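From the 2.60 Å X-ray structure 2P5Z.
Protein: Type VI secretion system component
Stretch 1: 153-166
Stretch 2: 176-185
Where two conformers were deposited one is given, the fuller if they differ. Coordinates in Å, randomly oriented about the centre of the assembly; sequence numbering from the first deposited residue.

Stretch 1 153-166: NLKSEYPAREQVMQ
Stretch 2, residues 176-185: SRLLSEVGIW

Contact between a largely extended segment (153-166), broken at Lys 155 and Glu 162, and the last turns of a helix with the residues after it (176-185) in a type VI secretion system component. In backbone terms, stretch 1 is loop or turn from Leu 154 through Tyr 158, turns a corner at Glu 162 and continues as a strand to Gln 166. Stretch 2 enters already helical at Ser 176, in a helix that begins earlier in the chain; Gly 183 leaves the helix with phi/psi 79/26, a positive phi that favours glycine, and Ile 184 is extended (-86/143). The two stretches run in opposite directions, with CA atoms 8.1 Å apart for Leu 154 and Ile 184, 8.9 Å for Tyr 158 and Val 182, and 9.6 Å for Val 164 and Leu 178. At this spacing side chains make most of the contact, with one backbone atom, Met 165 O, taking part; no hydrogen bond crosses it, and 362 Å² is buried.

The apolar contacts centre on Ile 184 (chi1 m, chi2 t), which lays CD1 over one face of the Tyr 158 ring (chi1 m, chi2 93°), 4.0 Å from the ring centroid and 23° off its normal, a CH-pi contact. The same CD1 lies 4.0 Å from Leu 154 CD1 (m, t), so the methyl touches both residues. Val 182 (chi1 113°, between wells) brings CG1 to 3.6 Å from Tyr 158 CE2, obliquely to the ring. Farther along, Val 164 CG1 (chi1 t) meets Leu 178 CD2 (m, t) at 4.1 Å.

Among the polar groups, Tyr 158 OH lies 3.4 Å from Ile 184 CG1 and is hydrogen-bonded elsewhere in the structure. Arg 161 (chi1 m, chi2 -100°) sets its guanidinium edge against Val 182, NH2 to CG2 4.1 Å. Arg 177 (t, t, p) also points its guanidinium edge across, NH2 3.8 Å from Met 165 O. Within stretch 2, Arg 177 NH1 forms a salt bridge with Glu 181 OE1 at 3.4 Å; the hydrogen bond in it is weak (131°).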

ATOM      1  N   ASN A 153       1.811 -25.695 -23.375  1.00 58.28           N
ATOM      2  CA  ASN A 153       2.461 -27.013 -23.284  1.00 61.42           C
ATOM      3  C   ASN A 153       2.308 -27.533 -21.862  1.00 62.76           C
ATOM      4  O   ASN A 153       3.282 -27.688 -21.116  1.00 61.87           O
ATOM      5  CB  ASN A 153       3.952 -26.982 -23.671  1.00 66.25           C
ATOM      6  CG  ASN A 153       4.236 -26.132 -24.904  1.00 71.35           C
ATOM      7  OD1 ASN A 153       4.096 -26.590 -26.042  1.00 73.46           O
ATOM      8  ND2 ASN A 153       4.657 -24.887 -24.680  1.00 72.66           N
ATOM      9  N   LEU A 154       1.071 -27.800 -21.483  1.00 63.24           N
ATOM     10  CA  LEU A 154       0.785 -28.191 -20.123  1.00 63.85           C
ATOM     11  C   LEU A 154       0.942 -29.695 -19.975  1.00 66.13           C
ATOM     12  O   LEU A 154       0.641 -30.451 -20.900  1.00 65.74           O
ATOM     13  CB  LEU A 154      -0.613 -27.717 -19.756  1.00 62.70           C
ATOM     14  CG  LEU A 154      -0.766 -26.213 -19.993  1.00 63.23           C
ATOM     15  CD1 LEU A 154      -2.175 -25.797 -19.721  1.00 60.34           C
ATOM     16  CD2 LEU A 154       0.207 -25.398 -19.127  1.00 64.16           C
ATOM     17  N   LYS A 155       1.459 -30.129 -18.833  1.00 66.62           N
ATOM     18  CA  LYS A 155       1.627 -31.553 -18.596  1.00 69.18           C
ATOM     19  C   LYS A 155       0.442 -32.089 -17.810  1.00 70.14           C
ATOM     20  O   LYS A 155      -0.065 -33.171 -18.111  1.00 72.53           O
ATOM     21  CB  LYS A 155       2.942 -31.850 -17.865  1.00 70.85           C
ATOM     22  CG  LYS A 155       4.157 -31.897 -18.776  1.00 71.39           C
ATOM     23  CD  LYS A 155       4.154 -33.117 -19.682  1.00 72.78           C
ATOM     24  CE  LYS A 155       4.958 -32.850 -20.944  1.00 71.17           C
ATOM     25  NZ  LYS A 155       4.273 -31.831 -21.783  1.00 68.21           N
ATOM     26  N   SER A 156       0.007 -31.325 -16.812  1.00 67.00           N
ATOM     27  CA  SER A 156      -1.187 -31.663 -16.048  1.00 67.93           C
ATOM     28  C   SER A 156      -2.486 -31.426 -16.823  1.00 69.87           C
ATOM     29  O   SER A 156      -2.511 -30.693 -17.817  1.00 68.92           O
ATOM     30  CB  SER A 156      -1.215 -30.889 -14.735  1.00 66.13           C
ATOM     31  OG  SER A 156      -0.342 -31.481 -13.799  1.00 60.91           O
ATOM     32  N   GLU A 157      -3.562 -32.062 -16.364  1.00 74.01           N
ATOM     33  CA  GLU A 157      -4.889 -31.890 -16.971  1.00 75.61           C
ATOM     34  C   GLU A 157      -5.747 -30.998 -16.097  1.00 70.68           C
ATOM     35  O   GLU A 157      -5.748 -31.132 -14.873  1.00 69.97           O
ATOM     36  CB  GLU A 157      -5.575 -33.239 -17.192  1.00 81.46           C
ATOM     37  CG  GLU A 157      -5.023 -34.004 -18.387  1.00 89.21           C
ATOM     38  CD  GLU A 157      -5.881 -35.199 -18.771  1.00 93.73           C
ATOM     39  OE1 GLU A 157      -5.751 -36.263 -18.125  1.00 94.64           O
ATOM     40  OE2 GLU A 157      -6.674 -35.074 -19.733  1.00 96.07           O
ATOM     41  N   TYR A 158      -6.467 -30.080 -16.725  1.00 65.75           N
ATOM     42  CA  TYR A 158      -7.209 -29.083 -15.964  1.00 65.20           C
ATOM     43  C   TYR A 158      -8.700 -29.291 -16.104  1.00 63.94           C
ATOM     44  O   TYR A 158      -9.220 -29.336 -17.215  1.00 60.34           O
ATOM     45  CB  TYR A 158      -6.776 -27.655 -16.338  1.00 64.15           C
ATOM     46  CG  TYR A 158      -5.330 -27.456 -15.985  1.00 64.78           C
ATOM     47  CD1 TYR A 158      -4.323 -27.674 -16.922  1.00 64.42           C
ATOM     48  CD2 TYR A 158      -4.963 -27.127 -14.694  1.00 62.49           C
ATOM     49  CE1 TYR A 158      -3.002 -27.550 -16.576  1.00 64.66           C
ATOM     50  CE2 TYR A 158      -3.652 -26.997 -14.347  1.00 62.17           C
ATOM     51  CZ  TYR A 158      -2.676 -27.206 -15.287  1.00 64.21           C
ATOM     52  OH  TYR A 158      -1.363 -27.073 -14.923  1.00 64.67           O
ATOM     53  N   PRO A 159      -9.382 -29.464 -14.964  1.00 63.90           N
ATOM     54  CA  PRO A 159     -10.825 -29.645 -14.888  1.00 66.12           C
ATOM     55  C   PRO A 159     -11.592 -28.486 -15.499  1.00 65.44           C
ATOM     56  O   PRO A 159     -11.111 -27.355 -15.512  1.00 63.61           O
ATOM     57  CB  PRO A 159     -11.084 -29.714 -13.382  1.00 67.85           C
ATOM     58  CG  PRO A 159      -9.787 -30.223 -12.810  1.00 69.22           C
ATOM     59  CD  PRO A 159      -8.748 -29.539 -13.637  1.00 65.17           C
ATOM     60  N   ALA A 160     -12.762 -28.784 -16.051  1.00 66.53           N
ATOM     61  CA  ALA A 160     -13.683 -27.732 -16.442  1.00 66.59           C
ATOM     62  C   ALA A 160     -14.246 -27.117 -15.157  1.00 64.98           C
ATOM     63  O   ALA A 160     -14.458 -27.810 -14.160  1.00 61.88           O
ATOM     64  CB  ALA A 160     -14.789 -28.277 -17.322  1.00 63.86           C
ATOM     65  N   ARG A 161     -14.414 -25.804 -15.162  1.00 63.84           N
ATOM     66  CA  ARG A 161     -15.007 -25.123 -14.033  1.00 64.36           C
ATOM     67  C   ARG A 161     -16.383 -24.709 -14.484  1.00 63.02           C
ATOM     68  O   ARG A 161     -16.563 -24.265 -15.608  1.00 61.96           O
ATOM     69  CB  ARG A 161     -14.203 -23.879 -13.679  1.00 66.90           C
ATOM     70  CG  ARG A 161     -12.766 -24.132 -13.291  1.00 68.12           C
ATOM     71  CD  ARG A 161     -12.595 -24.118 -11.790  1.00 68.99           C
ATOM     72  NE  ARG A 161     -11.186 -24.006 -11.429  1.00 73.54           N
ATOM     73  CZ  ARG A 161     -10.546 -22.853 -11.250  1.00 71.60           C
ATOM     74  NH1 ARG A 161     -11.190 -21.701 -11.393  1.00 69.29           N
ATOM     75  NH2 ARG A 161      -9.262 -22.853 -10.922  1.00 70.41           N
ATOM     76  N   GLU A 162     -17.359 -24.852 -13.611  1.00 62.76           N
ATOM     77  CA  GLU A 162     -18.718 -24.577 -14.003  1.00 62.65           C
ATOM     78  C   GLU A 162     -18.903 -23.103 -14.313  1.00 56.23           C
ATOM     79  O   GLU A 162     -19.284 -22.751 -15.422  1.00 59.41           O
ATOM     80  CB  GLU A 162     -19.681 -25.029 -12.914  1.00 68.47           C
ATOM     81  CG  GLU A 162     -21.087 -25.200 -13.420  1.00 78.74           C
ATOM     82  CD  GLU A 162     -22.127 -24.901 -12.365  1.00 82.65           C
ATOM     83  OE1 GLU A 162     -21.860 -25.140 -11.160  1.00 81.26           O
ATOM     84  OE2 GLU A 162     -23.227 -24.434 -12.749  1.00 85.50           O
ATOM     85  N   GLN A 163     -18.627 -22.251 -13.330  1.00 50.43           N
ATOM     86  CA  GLN A 163     -18.700 -20.807 -13.504  1.00 48.80           C
ATOM     87  C   GLN A 163     -17.453 -20.126 -12.919  1.00 47.54           C
ATOM     88  O   GLN A 163     -16.980 -20.491 -11.844  1.00 43.87           O
ATOM     89  CB  GLN A 163     -19.952 -20.227 -12.839  1.00 48.04           C
ATOM     90  CG  GLN A 163     -21.249 -20.817 -13.320  1.00 56.03           C
ATOM     91  CD  GLN A 163     -22.464 -20.080 -12.809  1.00 54.18           C
ATOM     92  OE1 GLN A 163     -23.155 -19.408 -13.573  1.00 58.84           O
ATOM     93  NE2 GLN A 163     -22.735 -20.206 -11.524  1.00 51.69           N
ATOM     94  N   VAL A 164     -16.928 -19.129 -13.628  1.00 45.69           N
ATOM     95  CA  VAL A 164     -15.763 -18.382 -13.162  1.00 45.19           C
ATOM     96  C   VAL A 164     -16.025 -16.917 -13.418  1.00 43.44           C
ATOM     97  O   VAL A 164     -16.241 -16.516 -14.561  1.00 46.08           O
ATOM     98  CB  VAL A 164     -14.471 -18.805 -13.896  1.00 46.51           C
ATOM     99  CG1 VAL A 164     -13.331 -17.784 -13.646  1.00 49.34           C
ATOM    100  CG2 VAL A 164     -14.027 -20.203 -13.468  1.00 39.52           C
ATOM    101  N   MET A 165     -16.037 -16.127 -12.350  1.00 40.23           N
ATOM    102  CA  MET A 165     -16.330 -14.695 -12.450  1.00 42.77           C
ATOM    103  C   MET A 165     -15.073 -13.794 -12.557  1.00 45.66           C
ATOM    104  O   MET A 165     -14.111 -13.944 -11.796  1.00 42.48           O
ATOM    105  CB  MET A 165     -17.147 -14.252 -11.232  1.00 39.11           C
ATOM    106  CG  MET A 165     -17.996 -13.027 -11.502  1.00 41.47           C
ATOM    107  SD  MET A 165     -18.853 -12.352 -10.061  1.00 41.45           S
ATOM    108  CE  MET A 165     -20.342 -11.877 -10.871  1.00 40.30           C
ATOM    109  N   GLN A 166     -15.105 -12.857 -13.494  1.00 46.83           N
ATOM    110  CA  GLN A 166     -14.159 -11.746 -13.529  1.00 46.60           C
ATOM    111  C   GLN A 166     -14.927 -10.494 -13.111  1.00 48.93           C
ATOM    112  O   GLN A 166     -15.829 -10.044 -13.815  1.00 50.41           O
ATOM    113  CB  GLN A 166     -13.587 -11.568 -14.941  1.00 43.88           C
ATOM    114  CG  GLN A 166     -12.817 -10.273 -15.181  1.00 43.37           C
ATOM    115  CD  GLN A 166     -12.147 -10.211 -16.556  1.00 45.94           C
ATOM    116  OE1 GLN A 166     -12.356 -11.076 -17.410  1.00 47.29           O
ATOM    117  NE2 GLN A 166     -11.346  -9.173 -16.772  1.00 42.67           N
ATOM    118  N   SER A 176      -3.658 -13.647 -14.879  1.00 44.90           N
ATOM    119  CA  SER A 176      -2.495 -13.995 -14.070  1.00 41.22           C
ATOM    120  C   SER A 176      -2.929 -14.658 -12.776  1.00 42.67           C
ATOM    121  O   SER A 176      -2.321 -15.652 -12.363  1.00 42.86           O
ATOM    122  CB  SER A 176      -1.638 -12.764 -13.782  1.00 41.66           C
ATOM    123  OG  SER A 176      -1.316 -12.071 -14.980  1.00 40.63           O
ATOM    124  N   ARG A 177      -4.001 -14.136 -12.167  1.00 42.42           N
ATOM    125  CA  ARG A 177      -4.595 -14.755 -10.980  1.00 42.75           C
ATOM    126  C   ARG A 177      -5.032 -16.201 -11.233  1.00 46.00           C
ATOM    127  O   ARG A 177      -4.684 -17.100 -10.453  1.00 47.08           O
ATOM    128  CB  ARG A 177      -5.773 -13.940 -10.466  1.00 45.40           C
ATOM    129  CG  ARG A 177      -6.416 -14.558  -9.242  1.00 49.34           C
ATOM    130  CD  ARG A 177      -7.403 -13.631  -8.521  1.00 48.61           C
ATOM    131  NE  ARG A 177      -8.575 -13.253  -9.316  1.00 48.60           N
ATOM    132  CZ  ARG A 177      -9.615 -14.053  -9.588  1.00 48.42           C
ATOM    133  NH1 ARG A 177      -9.651 -15.314  -9.153  1.00 41.91           N
ATOM    134  NH2 ARG A 177     -10.626 -13.584 -10.313  1.00 43.46           N
ATOM    135  N   LEU A 178      -5.743 -16.432 -12.342  1.00 43.47           N
ATOM    136  CA  LEU A 178      -6.216 -17.780 -12.664  1.00 44.88           C
ATOM    137  C   LEU A 178      -5.074 -18.747 -12.879  1.00 46.09           C
ATOM    138  O   LEU A 178      -5.105 -19.864 -12.346  1.00 48.50           O
ATOM    139  CB  LEU A 178      -7.122 -17.804 -13.906  1.00 47.32           C
ATOM    140  CG  LEU A 178      -8.504 -17.137 -14.003  1.00 46.35           C
ATOM    141  CD1 LEU A 178      -9.199 -17.663 -15.221  1.00 46.73           C
ATOM    142  CD2 LEU A 178      -9.373 -17.336 -12.778  1.00 45.37           C
ATOM    143  N   LEU A 179      -4.073 -18.326 -13.656  1.00 44.41           N
ATOM    144  CA  LEU A 179      -2.893 -19.156 -13.886  1.00 37.86           C
ATOM    145  C   LEU A 179      -2.119 -19.419 -12.595  1.00 38.28           C
ATOM    146  O   LEU A 179      -1.663 -20.538 -12.357  1.00 34.74           O
ATOM    147  CB  LEU A 179      -1.983 -18.511 -14.901  1.00 38.57           C
ATOM    148  CG  LEU A 179      -2.560 -18.289 -16.299  1.00 41.41           C
ATOM    149  CD1 LEU A 179      -1.577 -17.440 -17.074  1.00 40.20           C
ATOM    150  CD2 LEU A 179      -2.833 -19.602 -17.020  1.00 36.81           C
ATOM    151  N   SER A 180      -2.006 -18.409 -11.736  1.00 38.92           N
ATOM    152  CA  SER A 180      -1.188 -18.584 -10.537  1.00 44.04           C
ATOM    153  C   SER A 180      -1.839 -19.472  -9.481  1.00 47.29           C
ATOM    154  O   SER A 180      -1.132 -20.228  -8.797  1.00 48.17           O
ATOM    155  CB  SER A 180      -0.787 -17.251  -9.915  1.00 40.06           C
ATOM    156  OG  SER A 180      -1.855 -16.718  -9.162  1.00 48.93           O
ATOM    157  N   GLU A 181      -3.169 -19.374  -9.359  0.50 46.35           N
ATOM    158  CA  GLU A 181      -3.938 -20.150  -8.379  0.50 42.33           C
ATOM    159  C   GLU A 181      -3.795 -21.641  -8.647  0.50 43.91           C
ATOM    160  O   GLU A 181      -3.845 -22.455  -7.735  0.50 48.23           O
ATOM    161  CB  GLU A 181      -5.413 -19.729  -8.384  0.50 37.43           C
ATOM    162  CG  GLU A 181      -5.776 -18.671  -7.337  0.50 34.38           C
ATOM    163  CD  GLU A 181      -6.979 -17.808  -7.712  0.50 32.90           C
ATOM    164  OE1 GLU A 181      -7.581 -18.025  -8.774  0.50 29.56           O
ATOM    165  OE2 GLU A 181      -7.310 -16.879  -6.947  0.50 36.56           O
ATOM    166  N   VAL A 182      -3.549 -21.972  -9.905  1.00 46.61           N
ATOM    167  CA  VAL A 182      -3.432 -23.337 -10.365  1.00 47.62           C
ATOM    168  C   VAL A 182      -1.956 -23.643 -10.710  1.00 51.22           C
ATOM    169  O   VAL A 182      -1.583 -24.777 -11.033  1.00 49.07           O
ATOM    170  CB  VAL A 182      -4.410 -23.481 -11.551  1.00 48.95           C
ATOM    171  CG1 VAL A 182      -3.709 -23.713 -12.861  1.00 47.46           C
ATOM    172  CG2 VAL A 182      -5.509 -24.486 -11.250  1.00 47.56           C
ATOM    173  N   GLY A 183      -1.110 -22.613 -10.606  1.00 52.04           N
ATOM    174  CA  GLY A 183       0.334 -22.789 -10.713  1.00 48.35           C
ATOM    175  C   GLY A 183       0.886 -22.943 -12.118  1.00 47.25           C
ATOM    176  O   GLY A 183       1.934 -23.563 -12.307  1.00 48.19           O
ATOM    177  N   ILE A 184       0.179 -22.400 -13.106  1.00 44.68           N
ATOM    178  CA  ILE A 184       0.675 -22.372 -14.480  1.00 45.08           C
ATOM    179  C   ILE A 184       1.534 -21.120 -14.610  1.00 44.28           C
ATOM    180  O   ILE A 184       1.236 -20.078 -14.021  1.00 42.53           O
ATOM    181  CB  ILE A 184      -0.489 -22.347 -15.532  1.00 45.82           C
ATOM    182  CG1 ILE A 184      -1.211 -23.691 -15.581  1.00 46.35           C
ATOM    183  CG2 ILE A 184       0.003 -22.052 -16.957  1.00 43.66           C
ATOM    184  CD1 ILE A 184      -2.502 -23.649 -16.398  1.00 42.40           C
ATOM    185  N   TRP A 185       2.618 -21.230 -15.362  1.00 45.42           N
ATOM    186  CA  TRP A 185       3.481 -20.090 -15.574  1.00 45.74           C
ATOM    187  C   TRP A 185       3.765 -19.857 -17.037  1.00 46.09           C
ATOM    188  O   TRP A 185       3.579 -20.745 -17.871  1.00 48.52           O
ATOM    189  CB  TRP A 185       4.787 -20.233 -14.797  1.00 42.39           C
ATOM    190  CG  TRP A 185       5.553 -21.481 -15.049  1.00 40.83           C
ATOM    191  CD1 TRP A 185       5.401 -22.676 -14.407  1.00 42.41           C
ATOM    192  CD2 TRP A 185       6.630 -21.654 -15.969  1.00 40.49           C
ATOM    193  NE1 TRP A 185       6.306 -23.594 -14.889  1.00 44.26           N
ATOM    194  CE2 TRP A 185       7.073 -22.993 -15.850  1.00 42.16           C
ATOM    195  CE3 TRP A 185       7.254 -20.818 -16.897  1.00 42.25           C
ATOM    196  CZ2 TRP A 185       8.122 -23.512 -16.615  1.00 42.98           C
ATOM    197  CZ3 TRP A 185       8.307 -21.340 -17.667  1.00 43.90           C
ATOM    198  CH2 TRP A 185       8.725 -22.671 -17.518  1.00 42.52           C
TER